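Local coordinates for hypothetical peroxiredoxin protein (Sinorhizobium meliloti, PDB 3UMA) that probably reduces hydrogen peroxide and organic hydroperoxides to water and alcohols at the expense of glutathione, as a thiol peroxidase of the Prx5 subfamily, at residues A67-L81 with V105-I119. Numbering follows the deposited sequence.
Sequences AFTPTCSLNHLPGYL and VMGAWATHSGGMGKI
The indole of W109 is wedged between A67 and L77. CA of A67 sits over the centre of one face, 3.7 Å from the centroid of the six-membered ring. CD2 of L77 lies against the opposite face, nearer the rim, and also presses on CB of S113. A67 CA and L77 CD2 each make a CH-pi contact with the six-membered ring. The chi1 of W109 (-162°), with CG anti to the backbone N, places the indole between them. Its edge meets the backbone of C72, whose O is 3.7 Å from CZ2 of W109. NE1 of W109 gives a weak, bent bond to OG of S73 (3.1 Å). That hydroxyl in turn donates to O of T69 at 2.9 Å, from above the carbonyl plane. The ring of F68 lies over CD1 of W109, the two planes inclined at 49°, and reaches V105 with its edge. Farther along, L81 packs CD2 tightly on CD1 of I119 and sets CD1 against O of S113. OG of S113 donates to O of W109 (2.7 Å) and accepts from N of G115 in an ST turn. G114, with positive phi, makes a Schellman motif after the last turn. The side chains of L77 and S113 also touch F121 of strand 120-123. In this thioredoxin-like peroxiredoxin fold, W109 packs against the loop before, and the first two turns of, the helix that carries C72, the predicted peroxidatic cysteine.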
# COMPACT_ATOMS: atom_id res chain seq x y z
N ALA A 67 4.32 9.35 -1.57
CA ALA A 67 4.36 10.06 -0.32
C ALA A 67 4.34 11.58 -0.56
O ALA A 67 4.97 12.08 -1.50
CB ALA A 67 5.61 9.67 0.45
N PHE A 68 3.64 12.30 0.32
CA PHE A 68 3.50 13.76 0.28
C PHE A 68 2.72 14.32 -0.92
O PHE A 68 2.58 15.54 -1.04
CB PHE A 68 4.86 14.48 0.44
CG PHE A 68 5.53 14.20 1.78
CD1 PHE A 68 5.13 14.87 2.93
CD2 PHE A 68 6.55 13.27 1.88
CE1 PHE A 68 5.75 14.62 4.16
CE2 PHE A 68 7.17 12.99 3.11
CZ PHE A 68 6.78 13.67 4.25
N THR A 69 2.24 13.47 -1.82
CA THR A 69 1.42 13.95 -2.93
C THR A 69 -0.02 14.17 -2.41
O THR A 69 -0.42 13.50 -1.46
CB THR A 69 1.47 13.04 -4.17
OG1 THR A 69 0.78 11.82 -3.90
CG2 THR A 69 2.92 12.72 -4.56
N PRO A 70 -0.77 15.13 -2.99
CA PRO A 70 -2.05 15.57 -2.41
C PRO A 70 -3.13 14.49 -2.20
O PRO A 70 -3.68 14.39 -1.11
CB PRO A 70 -2.52 16.65 -3.39
CG PRO A 70 -1.21 17.17 -3.99
CD PRO A 70 -0.44 15.91 -4.20
N THR A 71 -3.44 13.70 -3.22
CA THR A 71 -4.48 12.68 -3.06
C THR A 71 -4.02 11.65 -2.03
O THR A 71 -4.79 11.25 -1.15
CB THR A 71 -4.87 12.01 -4.40
OG1 THR A 71 -5.37 13.00 -5.30
CG2 THR A 71 -5.98 10.93 -4.19
N CYS A 72 -2.75 11.26 -2.11
CA CYS A 72 -2.19 10.29 -1.17
C CYS A 72 -2.18 10.82 0.27
O CYS A 72 -2.59 10.11 1.17
CB CYS A 72 -0.80 9.85 -1.61
SG CYS A 72 -0.69 9.41 -3.36
N SER A 73 -1.74 12.06 0.47
CA SER A 73 -1.55 12.62 1.84
C SER A 73 -2.77 13.27 2.48
O SER A 73 -2.89 13.30 3.70
CB SER A 73 -0.43 13.67 1.86
OG SER A 73 0.71 13.20 1.18
N LEU A 74 -3.64 13.86 1.66
CA LEU A 74 -4.80 14.58 2.19
C LEU A 74 -6.04 13.70 2.27
O LEU A 74 -6.97 14.00 3.02
CB LEU A 74 -5.13 15.80 1.32
CG LEU A 74 -4.10 16.92 1.25
CD1 LEU A 74 -4.43 17.84 0.07
CD2 LEU A 74 -4.08 17.70 2.57
N ASN A 75 -6.04 12.63 1.48
CA ASN A 75 -7.22 11.83 1.24
C ASN A 75 -6.99 10.33 1.58
O ASN A 75 -7.58 9.81 2.52
CB ASN A 75 -7.59 12.02 -0.24
CG ASN A 75 -8.98 11.58 -0.57
OD1 ASN A 75 -9.42 10.49 -0.21
ND2 ASN A 75 -9.71 12.45 -1.29
N HIS A 76 -6.14 9.65 0.81
CA HIS A 76 -6.03 8.19 0.84
C HIS A 76 -5.51 7.71 2.21
O HIS A 76 -6.19 6.97 2.92
CB HIS A 76 -5.18 7.72 -0.35
CG HIS A 76 -5.32 6.26 -0.70
ND1 HIS A 76 -6.37 5.48 -0.28
CD2 HIS A 76 -4.55 5.47 -1.48
CE1 HIS A 76 -6.23 4.26 -0.77
NE2 HIS A 76 -5.13 4.23 -1.51
N LEU A 77 -4.33 8.18 2.61
CA LEU A 77 -3.74 7.78 3.89
C LEU A 77 -4.52 8.23 5.12
O LEU A 77 -4.77 7.41 6.01
CB LEU A 77 -2.28 8.27 3.99
CG LEU A 77 -1.57 8.08 5.33
CD1 LEU A 77 -1.38 6.58 5.60
CD2 LEU A 77 -0.23 8.82 5.36
N PRO A 78 -4.91 9.52 5.20
CA PRO A 78 -5.69 9.92 6.38
C PRO A 78 -6.93 9.07 6.58
O PRO A 78 -7.30 8.82 7.72
CB PRO A 78 -6.09 11.37 6.08
CG PRO A 78 -5.03 11.86 5.17
CD PRO A 78 -4.63 10.67 4.32
N GLY A 79 -7.55 8.60 5.49
CA GLY A 79 -8.71 7.72 5.59
C GLY A 79 -8.40 6.44 6.34
O GLY A 79 -9.18 6.02 7.21
N TYR A 80 -7.29 5.79 6.01
CA TYR A 80 -6.85 4.61 6.76
C TYR A 80 -6.43 4.92 8.18
O TYR A 80 -6.69 4.12 9.07
CB TYR A 80 -5.79 3.81 6.01
CG TYR A 80 -6.40 3.05 4.86
CD1 TYR A 80 -6.95 1.78 5.05
CD2 TYR A 80 -6.48 3.61 3.59
CE1 TYR A 80 -7.54 1.10 4.02
CE2 TYR A 80 -7.06 2.94 2.56
CZ TYR A 80 -7.60 1.68 2.77
OH TYR A 80 -8.19 1.00 1.73
N LEU A 81 -5.81 6.07 8.43
CA LEU A 81 -5.46 6.44 9.80
C LEU A 81 -6.71 6.75 10.63
O LEU A 81 -6.78 6.37 11.80
CB LEU A 81 -4.47 7.61 9.85
CG LEU A 81 -3.12 7.39 9.13
CD1 LEU A 81 -2.22 8.58 9.27
CD2 LEU A 81 -2.42 6.13 9.65
N VAL A 105 12.07 9.13 2.79
CA VAL A 105 10.83 9.84 2.52
C VAL A 105 9.66 9.10 3.17
O VAL A 105 8.82 9.73 3.81
CB VAL A 105 10.67 10.09 0.99
CG1 VAL A 105 9.26 10.53 0.64
CG2 VAL A 105 11.70 11.16 0.54
N MSE A 106 9.62 7.77 3.04
CA MSE A 106 8.57 6.98 3.69
C MSE A 106 8.54 7.23 5.19
O MSE A 106 7.47 7.52 5.74
CB MSE A 106 8.71 5.47 3.41
CG MSE A 106 8.29 5.08 2.02
SE MSE A 106 6.49 5.79 1.57
CE MSE A 106 5.27 4.45 2.32
N GLY A 107 9.70 7.19 5.83
CA GLY A 107 9.82 7.49 7.28
C GLY A 107 9.39 8.89 7.66
O GLY A 107 8.68 9.10 8.65
N ALA A 108 9.83 9.89 6.88
CA ALA A 108 9.37 11.26 7.11
C ALA A 108 7.84 11.39 6.97
O ALA A 108 7.18 12.12 7.73
CB ALA A 108 10.08 12.22 6.17
N TRP A 109 7.27 10.67 6.01
CA TRP A 109 5.82 10.70 5.79
C TRP A 109 5.05 10.03 6.93
O TRP A 109 3.99 10.51 7.34
CB TRP A 109 5.48 10.03 4.47
CG TRP A 109 4.11 10.37 3.91
CD1 TRP A 109 3.47 11.59 3.95
CD2 TRP A 109 3.24 9.49 3.17
NE1 TRP A 109 2.27 11.52 3.30
CE2 TRP A 109 2.10 10.25 2.80
CE3 TRP A 109 3.32 8.14 2.78
CZ2 TRP A 109 1.01 9.69 2.08
CZ3 TRP A 109 2.26 7.59 2.04
CH2 TRP A 109 1.12 8.37 1.70
N ALA A 110 5.59 8.94 7.44
CA ALA A 110 5.02 8.28 8.63
C ALA A 110 4.92 9.27 9.79
O ALA A 110 3.89 9.37 10.46
CB ALA A 110 5.87 7.08 9.02
N THR A 111 6.00 10.02 10.01
CA THR A 111 6.09 10.93 11.15
C THR A 111 5.14 12.11 10.94
O THR A 111 4.38 12.49 11.84
CB THR A 111 7.56 11.42 11.33
OG1 THR A 111 8.41 10.29 11.57
CG2 THR A 111 7.68 12.43 12.49
N HIS A 112 5.17 12.69 9.75
CA HIS A 112 4.40 13.89 9.53
C HIS A 112 2.90 13.68 9.29
O HIS A 112 2.11 14.57 9.55
CB HIS A 112 5.07 14.78 8.49
CG HIS A 112 6.39 15.31 8.98
ND1 HIS A 112 7.58 15.10 8.31
CD2 HIS A 112 6.71 15.99 10.11
CE1 HIS A 112 8.57 15.66 8.99
NE2 HIS A 112 8.06 16.21 10.08
N SER A 113 2.53 12.50 8.82
CA SER A 113 1.12 12.15 8.72
C SER A 113 0.53 11.73 10.07
O SER A 113 -0.69 11.61 10.19
CB SER A 113 0.95 11.01 7.74
OG SER A 113 1.56 9.83 8.24
N GLY A 114 1.38 11.47 11.06
CA GLY A 114 0.95 10.93 12.36
C GLY A 114 0.65 9.44 12.29
O GLY A 114 0.03 8.89 13.20
N GLY A 115 1.11 8.78 11.23
CA GLY A 115 0.91 7.35 11.06
C GLY A 115 2.01 6.46 11.62
O GLY A 115 1.86 5.23 11.68
N MSE A 116 3.12 7.06 12.04
CA MSE A 116 4.23 6.29 12.62
C MSE A 116 3.74 5.40 13.77
O MSE A 116 3.15 5.90 14.74
CB MSE A 116 5.34 7.22 13.11
CG MSE A 116 6.54 6.48 13.69
SE MSE A 116 7.40 5.37 12.34
CE MSE A 116 8.73 6.67 11.68
N GLY A 117 3.97 4.10 13.65
CA GLY A 117 3.61 3.14 14.69
C GLY A 117 2.18 2.63 14.63
O GLY A 117 1.83 1.70 15.37
N LYS A 118 1.35 3.24 13.79
CA LYS A 118 -0.05 2.86 13.69
C LYS A 118 -0.26 1.89 12.54
O LYS A 118 -1.19 1.08 12.56
CB LYS A 118 -0.94 4.09 13.44
CG LYS A 118 -0.62 5.33 14.26
CD LYS A 118 -1.31 5.32 15.61
CE LYS A 118 -1.15 6.69 16.29
NZ LYS A 118 -0.88 6.53 17.75
N ILE A 119 0.61 1.98 11.54
CA ILE A 119 0.44 1.34 10.25
C ILE A 119 1.84 1.15 9.67
O ILE A 119 2.72 1.96 9.95
CB ILE A 119 -0.49 2.26 9.38
CG1 ILE A 119 -1.92 1.74 9.42
CG2 ILE A 119 -0.02 2.46 7.95
CD1 ILE A 119 -2.93 2.83 9.43